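Local coordinates for protein xylan esterase 1 (Thermoanaerobacterium sp. 'JW/SL YS485', PDB 3FCY) that probably hydrolyses acetyl esters, such as those on acetylated xylan, as an alpha/beta-hydrolase esterase of carbohydrate esterase family 7, and binds calcium, at residues A[108-113]-A[134-139]; A[128-133]-A[336-341]. One frame throughout, in Å; residues are numbered along the deposited sequence.

Interaction 1: residues A[108-113]-A[134-139]; sequences HPALIR and GFTVVA
With chi1 at 47°, His-108 sets CG between its own backbone N and carbonyl carbon, which swings the imidazole toward Gly-134 and Thr-136; Phe-135, whose CG stands anti to its carbonyl carbon (chi1 -84°), lays a face of its ring against Pro-109. The pyrrolidine carbon Pro-109 CB sits over the middle of the Phe-135 ring, 3.7 Å from its centroid, a CH-pi contact, while Leu-111 CB meets the ring at its edge. Over one face of the imidazole, toward the rim, lies Gly-134 O. Thr-136 OG1 approaches His-108 CE1 near the ring plane at 3.0 Å; that hydroxyl is itself hydrogen-bonded to Glu-196. Pro-109 O is gripped twice, by Thr-136 N (3.1 Å) on an in-plane lone pair and by His-108 ND1 (3.0 Å) from a position tilted off the carbonyl plane. An alanine in place of His-108 would probably leave Pro-109 O with Thr-136 N alone of these two donors and take the ring face away from Gly-134 O.

Beyond this end the segments run as neighbouring parallel strands, the axes of 108-113 and 136-139 passing 4.6 Å apart at closest approach, the pairing of a beta-alpha-beta unit in the central sheet of an alpha/beta hydrolase. Leu-111 bonds through both its N and its O, to Thr-136 O and Val-138 N, and Arg-113 N closes the ladder on Val-138 O at 2.7 Å. Ala-110, Ile-112 and Val-138 share a sheet face packed by helix 176-192. The chemistry is thus divided: backbone bonds fix the strand register, while the imidazole adds a second bond to Pro-109 O and the CH-pi contact adds apolar packing where the second strand begins.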
# COMPACT_ATOMS: atom_id res chain seq x y z
N HIS A 108 -28.85 26.29 -33.09
CA HIS A 108 -28.69 24.85 -32.89
C HIS A 108 -28.51 24.53 -31.41
O HIS A 108 -28.49 25.43 -30.57
CB HIS A 108 -27.49 24.36 -33.69
CG HIS A 108 -26.27 25.21 -33.52
ND1 HIS A 108 -25.60 25.32 -32.32
CD2 HIS A 108 -25.61 26.02 -34.39
CE1 HIS A 108 -24.59 26.16 -32.45
NE2 HIS A 108 -24.57 26.60 -33.70
N PRO A 109 -28.38 23.24 -31.06
CA PRO A 109 -28.20 22.86 -29.65
C PRO A 109 -26.85 23.29 -29.09
O PRO A 109 -25.93 23.64 -29.83
CB PRO A 109 -28.35 21.34 -29.67
CG PRO A 109 -29.21 21.08 -30.88
CD PRO A 109 -28.62 22.04 -31.88
N ALA A 110 -26.76 23.26 -27.76
CA ALA A 110 -25.52 23.61 -27.08
C ALA A 110 -25.33 22.65 -25.91
O ALA A 110 -26.30 22.15 -25.33
CB ALA A 110 -25.59 25.05 -26.57
N LEU A 111 -24.07 22.38 -25.59
CA LEU A 111 -23.74 21.50 -24.49
C LEU A 111 -22.83 22.25 -23.53
O LEU A 111 -21.88 22.91 -23.97
CB LEU A 111 -23.03 20.24 -24.99
CG LEU A 111 -22.39 19.34 -23.91
CD1 LEU A 111 -23.47 18.67 -23.07
CD2 LEU A 111 -21.52 18.29 -24.57
N ILE A 112 -23.11 22.17 -22.24
CA ILE A 112 -22.28 22.81 -21.23
C ILE A 112 -21.65 21.72 -20.36
O ILE A 112 -22.36 20.99 -19.67
CB ILE A 112 -23.09 23.76 -20.33
CG1 ILE A 112 -23.85 24.79 -21.17
CG2 ILE A 112 -22.14 24.49 -19.37
CD1 ILE A 112 -24.78 25.69 -20.36
N ARG A 113 -20.33 21.61 -20.41
CA ARG A 113 -19.62 20.61 -19.62
C ARG A 113 -19.08 21.19 -18.32
O ARG A 113 -18.64 22.34 -18.27
CB ARG A 113 -18.46 20.01 -20.42
CG ARG A 113 -18.83 18.88 -21.37
CD ARG A 113 -17.58 18.36 -22.07
NE ARG A 113 -17.77 17.08 -22.74
CZ ARG A 113 -17.97 15.93 -22.11
NH1 ARG A 113 -18.01 15.88 -20.79
NH2 ARG A 113 -18.13 14.81 -22.81
N GLY A 134 -22.52 19.71 -34.72
CA GLY A 134 -23.15 21.00 -34.90
C GLY A 134 -23.51 21.74 -33.62
O GLY A 134 -24.20 22.76 -33.67
N PHE A 135 -23.05 21.23 -32.48
CA PHE A 135 -23.33 21.86 -31.19
C PHE A 135 -22.36 22.99 -30.88
O PHE A 135 -21.23 23.00 -31.37
CB PHE A 135 -23.16 20.87 -30.04
CG PHE A 135 -24.35 20.01 -29.75
CD1 PHE A 135 -24.76 19.81 -28.44
CD2 PHE A 135 -25.00 19.31 -30.77
CE1 PHE A 135 -25.81 18.93 -28.13
CE2 PHE A 135 -26.05 18.43 -30.48
CZ PHE A 135 -26.45 18.24 -29.15
N THR A 136 -22.82 23.93 -30.06
CA THR A 136 -21.96 24.98 -29.55
C THR A 136 -21.56 24.27 -28.26
O THR A 136 -22.41 23.64 -27.62
CB THR A 136 -22.73 26.27 -29.20
OG1 THR A 136 -22.74 27.14 -30.34
CG2 THR A 136 -22.07 27.00 -28.03
N VAL A 137 -20.28 24.31 -27.90
CA VAL A 137 -19.84 23.64 -26.68
C VAL A 137 -19.17 24.61 -25.71
O VAL A 137 -18.29 25.38 -26.10
CB VAL A 137 -18.86 22.48 -26.99
CG1 VAL A 137 -18.40 21.81 -25.68
CG2 VAL A 137 -19.53 21.46 -27.90
N VAL A 138 -19.60 24.56 -24.45
CA VAL A 138 -19.06 25.42 -23.41
C VAL A 138 -18.59 24.55 -22.24
O VAL A 138 -19.27 23.61 -21.85
CB VAL A 138 -20.14 26.41 -22.90
CG1 VAL A 138 -19.55 27.33 -21.84
CG2 VAL A 138 -20.68 27.24 -24.06
N ALA A 139 -17.42 24.87 -21.70
CA ALA A 139 -16.86 24.12 -20.57
C ALA A 139 -16.39 25.13 -19.53
O ALA A 139 -15.39 25.82 -19.73
CB ALA A 139 -15.69 23.26 -21.03

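Interaction 2: residues A[128-133]-A[336-341]; sequences LNYVAA and LAMQFM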
# COMPACT_ATOMS: atom_id res chain seq x y z
N LEU A 128 -14.48 18.98 -29.36
CA LEU A 128 -14.90 19.03 -30.76
C LEU A 128 -15.75 17.87 -31.25
O LEU A 128 -16.31 17.92 -32.34
CB LEU A 128 -13.67 19.17 -31.67
CG LEU A 128 -12.82 20.43 -31.44
CD1 LEU A 128 -11.60 20.39 -32.35
CD2 LEU A 128 -13.67 21.68 -31.70
N ASN A 129 -15.87 16.81 -30.45
CA ASN A 129 -16.69 15.68 -30.87
C ASN A 129 -18.15 16.13 -30.98
O ASN A 129 -18.87 15.69 -31.87
CB ASN A 129 -16.54 14.50 -29.91
CG ASN A 129 -16.95 14.83 -28.49
OD1 ASN A 129 -16.81 15.96 -28.03
ND2 ASN A 129 -17.45 13.83 -27.77
N TYR A 130 -18.58 17.02 -30.09
CA TYR A 130 -19.94 17.53 -30.16
C TYR A 130 -20.05 18.66 -31.18
O TYR A 130 -21.12 18.91 -31.73
CB TYR A 130 -20.44 17.99 -28.79
CG TYR A 130 -20.91 16.85 -27.93
CD1 TYR A 130 -20.01 16.14 -27.13
CD2 TYR A 130 -22.24 16.44 -27.94
CE1 TYR A 130 -20.43 15.05 -26.36
CE2 TYR A 130 -22.68 15.35 -27.18
CZ TYR A 130 -21.76 14.66 -26.40
OH TYR A 130 -22.17 13.60 -25.63
N VAL A 131 -18.94 19.36 -31.43
CA VAL A 131 -18.96 20.43 -32.41
C VAL A 131 -19.18 19.76 -33.77
O VAL A 131 -19.82 20.31 -34.66
CB VAL A 131 -17.62 21.22 -32.42
CG1 VAL A 131 -17.61 22.22 -33.58
CG2 VAL A 131 -17.44 21.96 -31.10
N ALA A 132 -18.65 18.55 -33.92
CA ALA A 132 -18.81 17.79 -35.16
C ALA A 132 -20.31 17.56 -35.39
O ALA A 132 -20.75 17.42 -36.53
CB ALA A 132 -18.09 16.45 -35.08
N ALA A 133 -21.07 17.52 -34.30
CA ALA A 133 -22.50 17.30 -34.38
C ALA A 133 -23.26 18.62 -34.53
O ALA A 133 -24.48 18.64 -34.46
CB ALA A 133 -22.99 16.56 -33.13
N LEU A 336 -23.56 6.34 -25.23
CA LEU A 336 -24.96 6.46 -24.83
C LEU A 336 -25.26 7.93 -24.53
O LEU A 336 -26.33 8.44 -24.86
CB LEU A 336 -25.25 5.60 -23.59
CG LEU A 336 -25.17 4.07 -23.75
CD1 LEU A 336 -25.40 3.40 -22.40
CD2 LEU A 336 -26.22 3.61 -24.77
N ALA A 337 -24.29 8.60 -23.90
CA ALA A 337 -24.44 10.01 -23.55
C ALA A 337 -24.58 10.87 -24.80
O ALA A 337 -25.44 11.75 -24.84
CB ALA A 337 -23.24 10.48 -22.71
N MET A 338 -23.75 10.64 -25.81
CA MET A 338 -23.84 11.45 -27.02
C MET A 338 -25.16 11.22 -27.76
O MET A 338 -25.79 12.17 -28.21
CB MET A 338 -22.69 11.17 -27.99
CG MET A 338 -22.88 11.93 -29.31
SD MET A 338 -21.45 11.95 -30.38
CE MET A 338 -20.55 13.37 -29.71
N GLN A 339 -25.57 9.96 -27.90
CA GLN A 339 -26.82 9.66 -28.57
C GLN A 339 -27.95 10.34 -27.80
O GLN A 339 -28.90 10.84 -28.39
CB GLN A 339 -27.06 8.15 -28.62
CG GLN A 339 -26.14 7.40 -29.59
CD GLN A 339 -26.32 7.84 -31.03
OE1 GLN A 339 -27.44 8.11 -31.48
NE2 GLN A 339 -25.22 7.91 -31.78
N PHE A 340 -27.82 10.38 -26.47
CA PHE A 340 -28.81 11.02 -25.61
C PHE A 340 -28.84 12.52 -25.89
O PHE A 340 -29.91 13.13 -25.98
CB PHE A 340 -28.45 10.77 -24.14
CG PHE A 340 -29.45 11.33 -23.15
CD1 PHE A 340 -30.72 10.78 -23.03
CD2 PHE A 340 -29.09 12.37 -22.30
CE1 PHE A 340 -31.63 11.25 -22.07
CE2 PHE A 340 -29.98 12.85 -21.33
CZ PHE A 340 -31.25 12.28 -21.22
N MET A 341 -27.66 13.12 -26.02
CA MET A 341 -27.56 14.55 -26.28
C MET A 341 -28.04 14.89 -27.69
O MET A 341 -28.65 15.94 -27.90
CB MET A 341 -26.12 15.04 -26.09
CG MET A 341 -25.72 15.25 -24.63
SD MET A 341 -26.76 16.49 -23.80
CE MET A 341 -26.14 16.39 -22.12
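The short, weakly bonded helix around 128-131 approaches helix 333-342 with Tyr-130 CA and Met-338 CA 7.9 Å apart, a spacing bridged by long side chains. At the heart of the contact is a Met-aromatic pair within the alpha/beta-hydrolase fold, joining the crossover helix of a beta-alpha-beta unit to the helix near the C-terminus. Tyr-130 and Met-338 reach toward each other from opposite directions. The methionine leaves its helix with CG anti to the backbone N (chi1 175°), runs extended through chi2 and bends at chi3 (-85°), which drops CE onto the phenol ring. That methyl lies 3.6 Å from the ring centroid and only 4° off the normal, a centred CH-pi contact; SD is farther, 5.0 Å from the centroid, though still above the same face. The phenol end packs against the helix backbone, Tyr-130 OH lying 3.1 Å from Met-338 CA.

Met-341 comes to the ring differently: its CB meets Tyr-130 CE2 at the edge, 3.6 Å away, and its chain crosses the tyrosine at about a right angle. Face and edge of one aromatic are therefore held by residues about one helical turn apart, which probably limits how far the ring can tilt. Leu-111 and Val-137 also touch Tyr-130, placing it between helix 333-342 and the central sheet.

Asn-129 flanks the methionine, sliding past it in the opposite sense, and its OD1 takes a weak hydrogen bond from Tyr-130 N. Leu-128 of the second subunit packs on Met-338, so the contact adjoins a subunit interface. The Met-338 methyl thus has polar as well as aromatic neighbours: besides lying over the phenol face, CE is 3.6 Å from Asn-129 O and 3.7 Å from Asn-129 ND2.

Interactions 1 and 2 have centres 9 Å apart; interaction 1 and the 128-133 side of interaction 2 belong to one beta-alpha-beta unit. Phe-135 N lies 3.1 Å from Tyr-130 O, a probable hydrogen bond, and Leu-111 reaches a residue on each segment of interaction 2: its CD2 is 3.7 Å from Tyr-130 CD1 and its CD1 3.6 Å from Met-341 CE. The calcium ion, bound by Glu-343 and Tyr-345, is about 9 Å from the side chain of Pro-109 and about 10 Å from that of Met-341. Tyr-345 touches Pro-109 and hydrogen-bonds to Ala-133 O, tying the calcium-binding C-terminal residues to both. Arg-113 lies near, without touching, the likely nucleophile elbow holding Ser-208, the predicted nucleophile.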